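PDB 3U52: phenol hydroxylase component phN from Pseudomonas stutzeri, which probably serves as the diiron oxygenase subunit of a multicomponent phenol hydroxylase, using molecular oxygen to hydroxylate phenol. Local coordinates for residues 33-38 against 119-124; 38-43 against 185-190; 43-48 against 249-254; 256-261 against 313-318. All blocks are in the same frame, centred on the assembly; numbering follows the deposited sequence.

Contact 1 of 4, residues 33-38 against 119-124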
loop_
_atom_site.group_PDB
_atom_site.type_symbol
_atom_site.label_atom_id
_atom_site.label_comp_id
_atom_site.label_asym_id
_atom_site.label_seq_id
_atom_site.Cartn_x
_atom_site.Cartn_y
_atom_site.Cartn_z
ATOM N N ILE A 33 -31.254 32.174 10.344
ATOM C CA ILE A 33 -30.065 31.318 10.380
ATOM C C ILE A 33 -30.328 30.051 9.498
ATOM O O ILE A 33 -29.420 29.590 8.797
ATOM C CB ILE A 33 -29.736 30.933 11.811
ATOM C CG1 ILE A 33 -29.296 32.157 12.609
ATOM C CG2 ILE A 33 -28.596 29.868 11.841
ATOM C CD1 ILE A 33 -29.223 31.921 14.032
ATOM N N PHE A 34 -31.574 29.543 9.508
ATOM C CA PHE A 34 -32.036 28.372 8.691
ATOM C C PHE A 34 -33.234 28.684 7.777
ATOM O O PHE A 34 -34.332 28.227 8.045
ATOM C CB PHE A 34 -32.378 27.186 9.600
ATOM C CG PHE A 34 -31.260 26.800 10.514
ATOM C CD1 PHE A 34 -31.326 27.113 11.859
ATOM C CD2 PHE A 34 -30.118 26.113 10.025
ATOM C CE1 PHE A 34 -30.274 26.736 12.718
ATOM C CE2 PHE A 34 -29.090 25.763 10.868
ATOM C CZ PHE A 34 -29.158 26.078 12.206
ATOM N N PRO A 35 -33.016 29.470 6.705
ATOM C CA PRO A 35 -34.078 30.014 5.866
ATOM C C PRO A 35 -34.628 29.046 4.834
ATOM O O PRO A 35 -35.660 29.337 4.244
ATOM C CB PRO A 35 -33.375 31.183 5.144
ATOM C CG PRO A 35 -31.894 30.663 5.016
ATOM C CD PRO A 35 -31.669 29.918 6.287
ATOM N N GLU A 36 -33.995 27.882 4.653
ATOM C CA GLU A 36 -34.358 27.015 3.505
ATOM C C GLU A 36 -35.225 25.826 3.862
ATOM O O GLU A 36 -35.583 25.028 3.008
ATOM C CB GLU A 36 -33.112 26.496 2.786
ATOM C CG GLU A 36 -32.298 27.540 2.110
ATOM C CD GLU A 36 -31.196 26.931 1.280
ATOM O OE1 GLU A 36 -31.227 25.689 1.017
ATOM O OE2 GLU A 36 -30.313 27.701 0.860
ATOM N N GLU A 37 -35.609 25.693 5.108
ATOM C CA GLU A 37 -36.258 24.426 5.465
ATOM C C GLU A 37 -37.778 24.426 5.594
ATOM O O GLU A 37 -38.368 23.458 6.102
ATOM C CB GLU A 37 -35.553 23.748 6.651
ATOM C CG GLU A 37 -35.466 24.523 7.900
ATOM C CD GLU A 37 -34.829 23.713 9.045
ATOM O OE1 GLU A 37 -34.236 22.625 8.809
ATOM O OE2 GLU A 37 -34.928 24.176 10.196
ATOM N N ASP A 38 -38.417 25.476 5.070
ATOM C CA ASP A 38 -39.882 25.585 5.112
ATOM C C ASP A 38 -40.569 25.538 3.750
ATOM O O ASP A 38 -41.736 25.122 3.679
ATOM C CB ASP A 38 -40.323 26.881 5.824
ATOM C CG ASP A 38 -40.057 26.859 7.336
ATOM O OD1 ASP A 38 -40.724 26.100 8.077
ATOM O OD2 ASP A 38 -39.183 27.619 7.795
ATOM N N GLY A 119 -25.470 20.300 4.717
ATOM C CA GLY A 119 -24.892 20.259 6.083
ATOM C C GLY A 119 -24.745 21.626 6.787
ATOM O O GLY A 119 -24.259 21.692 7.928
ATOM N N ARG A 120 -25.152 22.710 6.107
ATOM C CA ARG A 120 -25.435 24.019 6.735
ATOM C C ARG A 120 -26.965 24.322 6.930
ATOM O O ARG A 120 -27.335 25.086 7.820
ATOM C CB ARG A 120 -24.755 25.140 5.927
ATOM C CG ARG A 120 -25.171 26.561 6.326
ATOM C CD ARG A 120 -24.634 26.927 7.742
ATOM N NE ARG A 120 -25.021 28.286 8.129
ATOM C CZ ARG A 120 -26.240 28.649 8.507
ATOM N NH1 ARG A 120 -27.252 27.754 8.617
ATOM N NH2 ARG A 120 -26.436 29.932 8.802
ATOM N N GLN A 121 -27.851 23.744 6.125
ATOM C CA GLN A 121 -29.260 24.236 6.078
ATOM C C GLN A 121 -30.214 23.711 7.099
ATOM O O GLN A 121 -31.232 24.365 7.326
ATOM C CB GLN A 121 -29.937 24.011 4.720
ATOM C CG GLN A 121 -29.264 24.618 3.543
ATOM C CD GLN A 121 -28.811 26.017 3.756
ATOM O OE1 GLN A 121 -29.588 26.938 4.186
ATOM N NE2 GLN A 121 -27.533 26.229 3.448
ATOM N N PHE A 122 -29.931 22.522 7.658
ATOM C CA PHE A 122 -30.859 21.830 8.563
ATOM C C PHE A 122 -30.667 22.342 9.970
ATOM O O PHE A 122 -29.510 22.510 10.401
ATOM C CB PHE A 122 -30.641 20.303 8.548
ATOM C CG PHE A 122 -31.010 19.662 7.261
ATOM C CD1 PHE A 122 -32.262 19.918 6.684
ATOM C CD2 PHE A 122 -30.141 18.806 6.625
ATOM C CE1 PHE A 122 -32.658 19.342 5.508
ATOM C CE2 PHE A 122 -30.510 18.227 5.412
ATOM C CZ PHE A 122 -31.785 18.503 4.845
ATOM N N SER A 123 -31.760 22.593 10.682
ATOM C CA SER A 123 -31.643 23.077 12.032
ATOM C C SER A 123 -31.334 21.978 12.985
ATOM O O SER A 123 -31.012 22.250 14.142
ATOM C CB SER A 123 -32.867 23.882 12.513
ATOM O OG SER A 123 -34.095 23.168 12.381
ATOM N N GLY A 124 -31.406 20.726 12.533
ATOM C CA GLY A 124 -31.056 19.623 13.441
ATOM C C GLY A 124 -29.565 19.344 13.402
ATOM O O GLY A 124 -29.028 18.997 12.337
HETATM O O HOH W 1 -31.925 26.398 6.037
#

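Contact 2 of 4, residues 38-43 against 185-190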
loop_
_atom_site.group_PDB
_atom_site.type_symbol
_atom_site.label_atom_id
_atom_site.label_comp_id
_atom_site.label_asym_id
_atom_site.label_seq_id
_atom_site.Cartn_x
_atom_site.Cartn_y
_atom_site.Cartn_z
ATOM N N ASP A 38 -38.417 25.476 5.070
ATOM C CA ASP A 38 -39.882 25.585 5.112
ATOM C C ASP A 38 -40.569 25.538 3.750
ATOM O O ASP A 38 -41.736 25.122 3.679
ATOM C CB ASP A 38 -40.323 26.881 5.824
ATOM C CG ASP A 38 -40.057 26.859 7.336
ATOM O OD1 ASP A 38 -40.724 26.100 8.077
ATOM O OD2 ASP A 38 -39.183 27.619 7.795
ATOM N N PHE A 39 -39.877 25.986 2.696
ATOM C CA PHE A 39 -40.515 26.306 1.432
ATOM C C PHE A 39 -40.929 25.106 0.609
ATOM O O PHE A 39 -41.606 25.299 -0.373
ATOM C CB PHE A 39 -39.690 27.253 0.546
ATOM C CG PHE A 39 -38.527 26.595 -0.161
ATOM C CD1 PHE A 39 -38.669 26.047 -1.459
ATOM C CD2 PHE A 39 -37.296 26.522 0.469
ATOM C CE1 PHE A 39 -37.591 25.454 -2.106
ATOM C CE2 PHE A 39 -36.193 25.959 -0.171
ATOM C CZ PHE A 39 -36.315 25.429 -1.463
ATOM N N GLU A 40 -40.518 23.892 1.002
ATOM C CA GLU A 40 -40.850 22.659 0.261
ATOM C C GLU A 40 -42.168 22.013 0.736
ATOM O O GLU A 40 -42.715 21.124 0.080
ATOM C CB GLU A 40 -39.697 21.627 0.394
ATOM C CG GLU A 40 -38.468 21.963 -0.445
ATOM C CD GLU A 40 -37.281 21.056 -0.093
ATOM O OE1 GLU A 40 -36.760 21.140 1.043
ATOM O OE2 GLU A 40 -36.872 20.262 -0.964
ATOM N N GLY A 41 -42.672 22.465 1.872
ATOM C CA GLY A 41 -43.870 21.888 2.448
ATOM C C GLY A 41 -43.604 20.862 3.512
ATOM O O GLY A 41 -44.551 20.366 4.134
ATOM N N ILE A 42 -42.334 20.488 3.735
ATOM C CA ILE A 42 -42.022 19.440 4.728
ATOM C C ILE A 42 -42.092 19.999 6.151
ATOM O O ILE A 42 -41.569 21.059 6.400
ATOM C CB ILE A 42 -40.608 18.802 4.476
ATOM C CG1 ILE A 42 -40.628 18.001 3.152
ATOM C CG2 ILE A 42 -40.197 17.955 5.659
ATOM C CD1 ILE A 42 -41.457 16.678 3.210
ATOM N N LYS A 43 -42.733 19.268 7.069
ATOM C CA LYS A 43 -42.911 19.728 8.430
ATOM C C LYS A 43 -42.089 18.848 9.337
ATOM O O LYS A 43 -42.205 17.617 9.276
ATOM C CB LYS A 43 -44.372 19.636 8.846
ATOM C CG LYS A 43 -45.328 20.430 7.948
ATOM C CD LYS A 43 -46.610 20.811 8.719
ATOM C CE LYS A 43 -47.635 21.489 7.827
ATOM N NZ LYS A 43 -48.168 20.487 6.854
ATOM N N ALA A 185 -33.012 22.022 -6.261
ATOM C CA ALA A 185 -34.155 21.691 -5.431
ATOM C C ALA A 185 -33.818 22.142 -3.987
ATOM O O ALA A 185 -32.659 22.468 -3.692
ATOM C CB ALA A 185 -34.401 20.190 -5.470
ATOM N N GLY A 186 -34.820 22.212 -3.113
ATOM C CA GLY A 186 -34.547 22.468 -1.683
ATOM C C GLY A 186 -33.842 21.289 -0.987
ATOM O O GLY A 186 -33.572 20.230 -1.632
ATOM N N PRO A 187 -33.493 21.473 0.307
ATOM C CA PRO A 187 -32.689 20.495 1.050
ATOM C C PRO A 187 -33.351 19.123 1.317
ATOM O O PRO A 187 -32.681 18.099 1.204
ATOM C CB PRO A 187 -32.348 21.235 2.377
ATOM C CG PRO A 187 -33.437 22.320 2.494
ATOM C CD PRO A 187 -33.794 22.693 1.095
ATOM N N PHE A 188 -34.644 19.089 1.633
ATOM C CA PHE A 188 -35.319 17.800 1.796
ATOM C C PHE A 188 -35.400 16.984 0.516
ATOM O O PHE A 188 -35.254 15.735 0.559
ATOM C CB PHE A 188 -36.691 17.950 2.471
ATOM C CG PHE A 188 -36.600 18.446 3.916
ATOM C CD1 PHE A 188 -36.981 19.731 4.233
ATOM C CD2 PHE A 188 -36.168 17.601 4.928
ATOM C CE1 PHE A 188 -36.891 20.198 5.553
ATOM C CE2 PHE A 188 -36.062 18.044 6.260
ATOM C CZ PHE A 188 -36.426 19.367 6.560
ATOM N N GLU A 189 -35.658 17.659 -0.596
ATOM C CA GLU A 189 -35.707 16.950 -1.897
ATOM C C GLU A 189 -34.296 16.513 -2.278
ATOM O O GLU A 189 -34.102 15.384 -2.732
ATOM C CB GLU A 189 -36.344 17.792 -3.009
ATOM C CG GLU A 189 -36.472 16.995 -4.321
ATOM C CD GLU A 189 -37.163 17.749 -5.444
ATOM O OE1 GLU A 189 -37.277 17.157 -6.521
ATOM O OE2 GLU A 189 -37.609 18.908 -5.287
ATOM N N PHE A 190 -33.311 17.366 -2.019
ATOM C CA PHE A 190 -31.907 16.975 -2.303
ATOM C C PHE A 190 -31.599 15.658 -1.563
ATOM O O PHE A 190 -31.110 14.678 -2.181
ATOM C CB PHE A 190 -30.897 18.056 -1.915
ATOM C CG PHE A 190 -29.432 17.639 -2.109
ATOM C CD1 PHE A 190 -28.827 17.687 -3.356
ATOM C CD2 PHE A 190 -28.698 17.136 -1.047
ATOM C CE1 PHE A 190 -27.488 17.292 -3.534
ATOM C CE2 PHE A 190 -27.375 16.736 -1.217
ATOM C CZ PHE A 190 -26.777 16.821 -2.463
HETATM O O HOH W 2 -37.491 20.881 -3.454
#

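Contact 3 of 4, residues 43-48 against 249-254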
loop_
_atom_site.group_PDB
_atom_site.type_symbol
_atom_site.label_atom_id
_atom_site.label_comp_id
_atom_site.label_asym_id
_atom_site.label_seq_id
_atom_site.Cartn_x
_atom_site.Cartn_y
_atom_site.Cartn_z
ATOM N N LYS A 43 -42.733 19.268 7.069
ATOM C CA LYS A 43 -42.911 19.728 8.430
ATOM C C LYS A 43 -42.089 18.848 9.337
ATOM O O LYS A 43 -42.205 17.617 9.276
ATOM C CB LYS A 43 -44.372 19.636 8.846
ATOM C CG LYS A 43 -45.328 20.430 7.948
ATOM C CD LYS A 43 -46.610 20.811 8.719
ATOM C CE LYS A 43 -47.635 21.489 7.827
ATOM N NZ LYS A 43 -48.168 20.487 6.854
ATOM N N ILE A 44 -41.223 19.480 10.143
ATOM C CA ILE A 44 -40.469 18.751 11.122
ATOM C C ILE A 44 -41.055 19.078 12.480
ATOM O O ILE A 44 -41.148 20.237 12.867
ATOM C CB ILE A 44 -38.944 19.040 11.088
ATOM C CG1 ILE A 44 -38.361 18.770 9.685
ATOM C CG2 ILE A 44 -38.200 18.144 12.161
ATOM C CD1 ILE A 44 -38.530 17.359 9.184
ATOM N N THR A 45 -41.439 18.032 13.179
ATOM C CA THR A 45 -42.063 18.079 14.504
ATOM C C THR A 45 -41.036 18.088 15.669
ATOM O O THR A 45 -41.258 18.750 16.685
ATOM C CB THR A 45 -43.026 16.897 14.600
ATOM O OG1 THR A 45 -44.287 17.283 14.013
ATOM C CG2 THR A 45 -43.191 16.407 16.031
ATOM N N ASP A 46 -39.895 17.422 15.487
ATOM C CA ASP A 46 -38.943 17.208 16.586
ATOM C C ASP A 46 -37.614 16.614 16.092
ATOM O O ASP A 46 -37.503 15.393 15.858
ATOM C CB ASP A 46 -39.558 16.295 17.637
ATOM C CG ASP A 46 -38.678 16.120 18.880
ATOM O OD1 ASP A 46 -39.088 15.316 19.776
ATOM O OD2 ASP A 46 -37.610 16.783 18.985
ATOM N N TRP A 47 -36.619 17.493 15.962
ATOM C CA TRP A 47 -35.308 17.121 15.416
ATOM C C TRP A 47 -34.583 16.138 16.303
ATOM O O TRP A 47 -33.748 15.355 15.820
ATOM C CB TRP A 47 -34.442 18.341 15.132
ATOM C CG TRP A 47 -34.644 18.960 13.760
ATOM C CD1 TRP A 47 -35.249 20.150 13.487
ATOM C CD2 TRP A 47 -34.233 18.424 12.491
ATOM N NE1 TRP A 47 -35.232 20.398 12.126
ATOM C CE2 TRP A 47 -34.605 19.354 11.500
ATOM C CE3 TRP A 47 -33.595 17.244 12.098
ATOM C CZ2 TRP A 47 -34.354 19.144 10.150
ATOM C CZ3 TRP A 47 -33.345 17.043 10.755
ATOM C CH2 TRP A 47 -33.727 17.976 9.799
ATOM N N SER A 48 -34.940 16.130 17.588
ATOM C CA SER A 48 -34.293 15.237 18.559
ATOM C C SER A 48 -34.654 13.758 18.321
ATOM O O SER A 48 -33.959 12.827 18.780
ATOM C CB SER A 48 -34.650 15.654 19.987
ATOM O OG SER A 48 -35.912 15.101 20.328
ATOM N N GLU A 249 -41.974 9.957 9.380
ATOM C CA GLU A 249 -42.522 9.873 10.732
ATOM C C GLU A 249 -42.820 11.214 11.355
ATOM O O GLU A 249 -43.578 11.305 12.314
ATOM C CB GLU A 249 -41.568 9.089 11.613
ATOM C CG GLU A 249 -41.661 7.609 11.312
ATOM C CD GLU A 249 -40.810 6.757 12.189
ATOM O OE1 GLU A 249 -40.393 7.258 13.258
ATOM O OE2 GLU A 249 -40.571 5.584 11.805
ATOM N N GLN A 250 -42.237 12.270 10.813
ATOM C CA GLN A 250 -42.354 13.576 11.430
ATOM C C GLN A 250 -43.725 14.236 11.270
ATOM O O GLN A 250 -44.108 15.044 12.110
ATOM C CB GLN A 250 -41.232 14.507 10.961
ATOM C CG GLN A 250 -39.917 14.156 11.556
ATOM C CD GLN A 250 -39.799 14.592 12.992
ATOM O OE1 GLN A 250 -40.070 15.725 13.295
ATOM N NE2 GLN A 250 -39.408 13.693 13.880
ATOM N N HIS A 251 -44.475 13.882 10.236
ATOM C CA HIS A 251 -45.761 14.508 10.027
ATOM C C HIS A 251 -46.476 13.821 8.900
ATOM O O HIS A 251 -45.872 13.574 7.854
ATOM C CB HIS A 251 -45.594 15.988 9.670
ATOM C CG HIS A 251 -46.786 16.801 10.045
ATOM N ND1 HIS A 251 -47.962 16.756 9.326
ATOM C CD2 HIS A 251 -47.017 17.621 11.100
ATOM C CE1 HIS A 251 -48.858 17.538 9.903
ATOM N NE2 HIS A 251 -48.310 18.071 10.984
ATOM N N GLU A 252 -47.762 13.536 9.075
ATOM C CA GLU A 252 -48.526 12.849 8.029
ATOM C C GLU A 252 -48.578 13.654 6.765
ATOM O O GLU A 252 -48.634 13.090 5.690
ATOM C CB GLU A 252 -49.961 12.522 8.464
ATOM C CG GLU A 252 -50.705 13.699 9.034
ATOM C CD GLU A 252 -52.110 13.337 9.500
ATOM O OE1 GLU A 252 -52.235 12.528 10.459
ATOM O OE2 GLU A 252 -53.090 13.872 8.909
ATOM N N ASP A 253 -48.563 14.970 6.882
ATOM C CA ASP A 253 -48.531 15.799 5.672
ATOM C C ASP A 253 -47.275 15.556 4.784
ATOM O O ASP A 253 -47.317 15.834 3.592
ATOM C CB ASP A 253 -48.681 17.274 6.011
ATOM C CG ASP A 253 -50.075 17.614 6.637
ATOM O OD1 ASP A 253 -51.047 16.823 6.490
ATOM O OD2 ASP A 253 -50.180 18.686 7.278
ATOM N N ASN A 254 -46.199 14.977 5.356
ATOM C CA ASN A 254 -44.957 14.776 4.581
ATOM C C ASN A 254 -45.113 13.632 3.623
ATOM O O ASN A 254 -44.306 13.464 2.720
ATOM C CB ASN A 254 -43.753 14.472 5.464
ATOM C CG ASN A 254 -43.397 15.618 6.387
ATOM O OD1 ASN A 254 -43.864 16.743 6.197
ATOM N ND2 ASN A 254 -42.541 15.344 7.379
#

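Contact 4 of 4, residues 256-261 against 313-318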
loop_
_atom_site.group_PDB
_atom_site.type_symbol
_atom_site.label_atom_id
_atom_site.label_comp_id
_atom_site.label_asym_id
_atom_site.label_seq_id
_atom_site.Cartn_x
_atom_site.Cartn_y
_atom_site.Cartn_z
ATOM N N PRO A 256 -47.460 12.490 1.258
ATOM C CA PRO A 256 -47.651 12.643 -0.198
ATOM C C PRO A 256 -46.526 13.423 -0.914
ATOM O O PRO A 256 -46.266 13.171 -2.090
ATOM C CB PRO A 256 -48.974 13.405 -0.303
ATOM C CG PRO A 256 -49.080 14.115 1.025
ATOM C CD PRO A 256 -48.537 13.161 2.023
ATOM N N ILE A 257 -45.867 14.349 -0.216
ATOM C CA ILE A 257 -44.744 15.081 -0.823
ATOM C C ILE A 257 -43.592 14.097 -1.124
ATOM O O ILE A 257 -43.000 14.138 -2.205
ATOM C CB ILE A 257 -44.222 16.204 0.122
ATOM C CG1 ILE A 257 -45.376 17.193 0.468
ATOM C CG2 ILE A 257 -42.982 16.892 -0.527
ATOM C CD1 ILE A 257 -45.005 18.219 1.555
ATOM N N VAL A 258 -43.278 13.252 -0.134
ATOM C CA VAL A 258 -42.224 12.252 -0.271
ATOM C C VAL A 258 -42.602 11.276 -1.348
ATOM O O VAL A 258 -41.753 10.840 -2.100
ATOM C CB VAL A 258 -41.945 11.479 1.063
ATOM C CG1 VAL A 258 -41.030 10.303 0.823
ATOM C CG2 VAL A 258 -41.294 12.401 2.099
ATOM N N GLN A 259 -43.885 10.924 -1.443
ATOM C CA GLN A 259 -44.313 9.991 -2.507
ATOM C C GLN A 259 -44.002 10.536 -3.906
ATOM O O GLN A 259 -43.503 9.806 -4.800
ATOM C CB GLN A 259 -45.832 9.657 -2.412
ATOM C CG GLN A 259 -46.212 8.620 -3.500
ATOM C CD GLN A 259 -45.623 7.257 -3.191
ATOM O OE1 GLN A 259 -44.786 6.709 -3.937
ATOM N NE2 GLN A 259 -46.046 6.702 -2.101
ATOM N N ARG A 260 -44.324 11.802 -4.117
ATOM C CA ARG A 260 -44.027 12.437 -5.392
ATOM C C ARG A 260 -42.519 12.470 -5.677
ATOM O O ARG A 260 -42.112 12.292 -6.830
ATOM C CB ARG A 260 -44.553 13.879 -5.438
ATOM C CG ARG A 260 -46.069 13.993 -5.668
ATOM C CD ARG A 260 -46.515 15.489 -5.594
ATOM N NE ARG A 260 -47.696 15.565 -4.722
ATOM C CZ ARG A 260 -47.851 16.366 -3.678
ATOM N NH1 ARG A 260 -46.935 17.270 -3.349
ATOM N NH2 ARG A 260 -48.972 16.275 -2.987
ATOM N N TRP A 261 -41.706 12.777 -4.663
ATOM C CA TRP A 261 -40.230 12.741 -4.854
ATOM C C TRP A 261 -39.728 11.351 -5.167
ATOM O O TRP A 261 -38.817 11.211 -5.951
ATOM C CB TRP A 261 -39.440 13.278 -3.653
ATOM C CG TRP A 261 -39.651 14.749 -3.427
ATOM C CD1 TRP A 261 -40.000 15.683 -4.359
ATOM C CD2 TRP A 261 -39.460 15.447 -2.201
ATOM N NE1 TRP A 261 -40.080 16.928 -3.772
ATOM C CE2 TRP A 261 -39.744 16.814 -2.450
ATOM C CE3 TRP A 261 -39.070 15.047 -0.911
ATOM C CZ2 TRP A 261 -39.637 17.811 -1.448
ATOM C CZ3 TRP A 261 -38.983 16.037 0.090
ATOM C CH2 TRP A 261 -39.280 17.390 -0.194
ATOM N N TYR A 313 -46.001 3.400 6.397
ATOM C CA TYR A 313 -46.114 4.879 6.386
ATOM C C TYR A 313 -47.141 5.369 5.394
ATOM O O TYR A 313 -47.396 6.564 5.329
ATOM C CB TYR A 313 -44.780 5.535 6.047
ATOM C CG TYR A 313 -43.650 5.156 6.957
ATOM C CD1 TYR A 313 -42.576 4.395 6.494
ATOM C CD2 TYR A 313 -43.666 5.539 8.292
ATOM C CE1 TYR A 313 -41.540 4.039 7.327
ATOM C CE2 TYR A 313 -42.629 5.190 9.152
ATOM C CZ TYR A 313 -41.567 4.448 8.659
ATOM O OH TYR A 313 -40.559 4.130 9.541
ATOM N N GLY A 314 -47.746 4.470 4.624
ATOM C CA GLY A 314 -48.650 4.910 3.561
ATOM C C GLY A 314 -47.944 5.131 2.217
ATOM O O GLY A 314 -48.516 5.749 1.314
ATOM N N ILE A 315 -46.722 4.620 2.066
ATOM C CA ILE A 315 -45.941 4.828 0.817
ATOM C C ILE A 315 -46.202 3.664 -0.167
ATOM O O ILE A 315 -46.285 2.521 0.249
ATOM C CB ILE A 315 -44.402 4.972 1.134
ATOM C CG1 ILE A 315 -44.097 6.301 1.834
ATOM C CG2 ILE A 315 -43.492 4.709 -0.101
ATOM C CD1 ILE A 315 -44.344 7.562 1.009
ATOM N N ARG A 316 -46.402 3.937 -1.446
ATOM C CA ARG A 316 -46.531 2.835 -2.436
ATOM C C ARG A 316 -45.253 2.790 -3.300
ATOM O O ARG A 316 -44.468 3.738 -3.282
ATOM C CB ARG A 316 -47.771 3.012 -3.320
ATOM C CG ARG A 316 -47.808 4.382 -3.986
ATOM C CD ARG A 316 -48.616 4.494 -5.260
ATOM N NE ARG A 316 -48.611 5.882 -5.730
ATOM C CZ ARG A 316 -47.603 6.441 -6.408
ATOM N NH1 ARG A 316 -46.527 5.722 -6.720
ATOM N NH2 ARG A 316 -47.664 7.710 -6.778
ATOM N N PRO A 317 -45.034 1.675 -4.037
ATOM C CA PRO A 317 -43.827 1.621 -4.891
ATOM C C PRO A 317 -43.860 2.727 -5.954
ATOM O O PRO A 317 -44.968 3.262 -6.309
ATOM C CB PRO A 317 -43.873 0.206 -5.516
ATOM C CG PRO A 317 -44.940 -0.552 -4.763
ATOM C CD PRO A 317 -45.859 0.432 -4.108
ATOM N N PRO A 318 -42.677 3.100 -6.501
ATOM C CA PRO A 318 -42.680 4.200 -7.490
ATOM C C PRO A 318 -43.569 3.972 -8.725
ATOM O O PRO A 318 -43.685 2.852 -9.250
ATOM C CB PRO A 318 -41.191 4.322 -7.922
ATOM C CG PRO A 318 -40.442 3.603 -6.877
ATOM C CD PRO A 318 -41.314 2.561 -6.271
#

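Contact 1 of 4, residues 33-38 against 119-124
Phe-34 and Ser-123 form the tight part of the contact. Ser-123 CA sits over the centre of the Phe-34 ring, 3.7 Å from its centroid, a CH-pi contact, while Ile-33 CG2 covers the opposite face. Beside the ring, Arg-120 NH1 (2.8 Å) and NH2 (3.0 Å) both bond end-on to Ile-33 O, which lies near the guanidinium plane. With CG of Glu-37 between the backbone N and the carbonyl carbon (chi1 58°) and the chain extended beyond it, both oxygens reach Ser-123: OE2 takes OG through its syn lone pair at 2.5 Å, and OE1 is met by N at 3.1 Å from above the carboxylate plane. Exposed Pro-35 marks the looser side, its CD only 4.2 Å from Gln-121 OE1. Between these parts, the buried Glu-36 carboxylate stacks on the Gln-121 amide, planes 17° apart, and a water joins Glu-36 N to Gln-121 O and OE1. Lys-117 pairs with the Glu-36 charge, whereas two neutral donors grip the buried Glu-37 carboxylate and would probably help to stabilise its charged form.

Contact 2 of 4, residues 38-43 against 185-190
The N-terminal turn of helix 187-216, with Gly-186 at the N-cap position, receives the carboxylate of Glu-40 from the loop that follows helix 30-33. Glu-40 OE1 accepts from Phe-188 N at 3.0 Å through its syn lone pair, and OE2 accepts from Glu-189 N at 2.9 Å, also on the syn side but somewhat out of plane. An extended chain beyond CG (chi2 170°) lets the carboxylate reach both amides. Gly-186, with no side chain, lets Glu-40 CD and Phe-39 CZ come close to its CA, CZ at 3.5 Å. The helix engaged in this way also carries the iron ligand Glu-199, and the loop presents Glu-40 from a type I turn, Asp-38 to Gly-41. A glutamine in place of Glu-40 would probably leave one of the two helix-end amides without its acceptor and remove a negative charge facing the helix dipole. A water bridges Glu-40 OE2, Gly-186 N and Glu-189 OE2, which probably eases the approach of the two acids; Glu-189 also pairs with Lys-264. Farther along, Ile-42 CG2 stands 3.8 Å over the centre of the Phe-188 ring; that phenylalanine side chain also touches a bound xenon.

Contact 3 of 4, residues 43-48 against 249-254
Gln-250 folds back at its second torsion (chi2 -76°), which brings its amide against the backbone of Thr-45 and Asp-46, and Lys-43 bends at its last one (chi4 69°) to bring NZ onto Asp-253. The loop here meets the junction between helices 220-250 and 254-283, a type I turn from His-251 to Asn-254 in which His-251 ND1 accepts from Asp-253 N, a capping bond in the ring plane. Gln-250 OE1 takes Asp-46 N at 2.8 Å on a lone pair and Thr-45 N more weakly; Gln-250 NE2 returns a weak bond to Asp-46 O. At the other end of the turn the Asn-254 amide clasps the backbone of Lys-43 in both directions: OD1 accepts from Lys-43 N at 2.9 Å, almost straight, and ND2 gives to Lys-43 O at 3.0 Å. ND2 also bonds Ile-247 O on helix 220-250. Replacing Asn-254 by a leucine would probably leave Lys-43 N and O without these mates and the loop less firmly tied to the turn. The Lys-43 chain passes over one face of the His-251 ring, CD 4.0 Å from the centroid, a CH-pi contact, before NZ forms its salt bridge with Asp-253 OD2 on the anti lone pair at 2.7 Å. On the exposed side, Thr-45 OG1 gives a 2.9 Å bond to Gln-250 O, nearly along the C=O axis.

Contact 4 of 4, residues 256-261 against 313-318
The Arg-316 guanidinium carries the Gln-259 amide on one face, the two planes 29° apart and the overlap shifted toward the rim. At the edge of the guanidinium, Arg-316 NH1 gives a 2.9 Å hydrogen bond to Pro-317 O, close to its plane, and NH2 forms a salt bridge with Asp-263, one turn further along helix 254-283. These two bonds probably hold the guanidinium in its orientation and present a flat surface to the glutamine. Gln-259 leaves the helix with CG trans to its backbone nitrogen (chi1 -177°) and then bends (chi2 70°), which lays the amide across the arginine at about a right angle of chain to chain. Gln-259 CG lies 3.7 Å from Arg-316 NH2, and the amide carbon CD lies 3.7 Å from the aliphatic Arg-316 CG. On the buried side of this pair, Ile-315 CD1 reaches the helix, 4.2 Å from Gln-259 N and 4.3 Å from Val-258 CG1. The same side chain is buried among Val-255 and Ile-262 of helix 254-283 and Phe-307 of helix 291-310, whereas Arg-316 lies on the exposed side. The loop segment follows helix 291-310, which ends in a Schellman motif: Gly-314, with positive phi, is the C-prime residue, Ile-315 N bonds back to Leu-310 O, and the Ile-315 side chain packs on Leu-310, the hydrophobic touch typical of that motif.

Overall arrangement
Contacts 1, 2 and 3 follow one another down one stretch of chain, residues 33-48, from the end of helix 30-33 into the loop before helix 58-81. Contacts 1 and 2 share Asp-38, and 2 and 3 share Lys-43. The chain meets in turn the end of helix 105-121, the start of helix 187-216 and the end of helix 220-250, so it ties together the ends of three helices that supply iron ligands. Centres of contacts 1 and 2 lie about 10 Å apart, those of 2 and 3 about 12 Å. Contact 4, its centre about 15 Å from those of 2 and 3, lies further along helix 254-283; Trp-261 there touches Ile-42 and Glu-40, and Tyr-313 probably bonds Glu-249. Phe-188 and Trp-47, from contacts 2 and 3, line one xenon pocket.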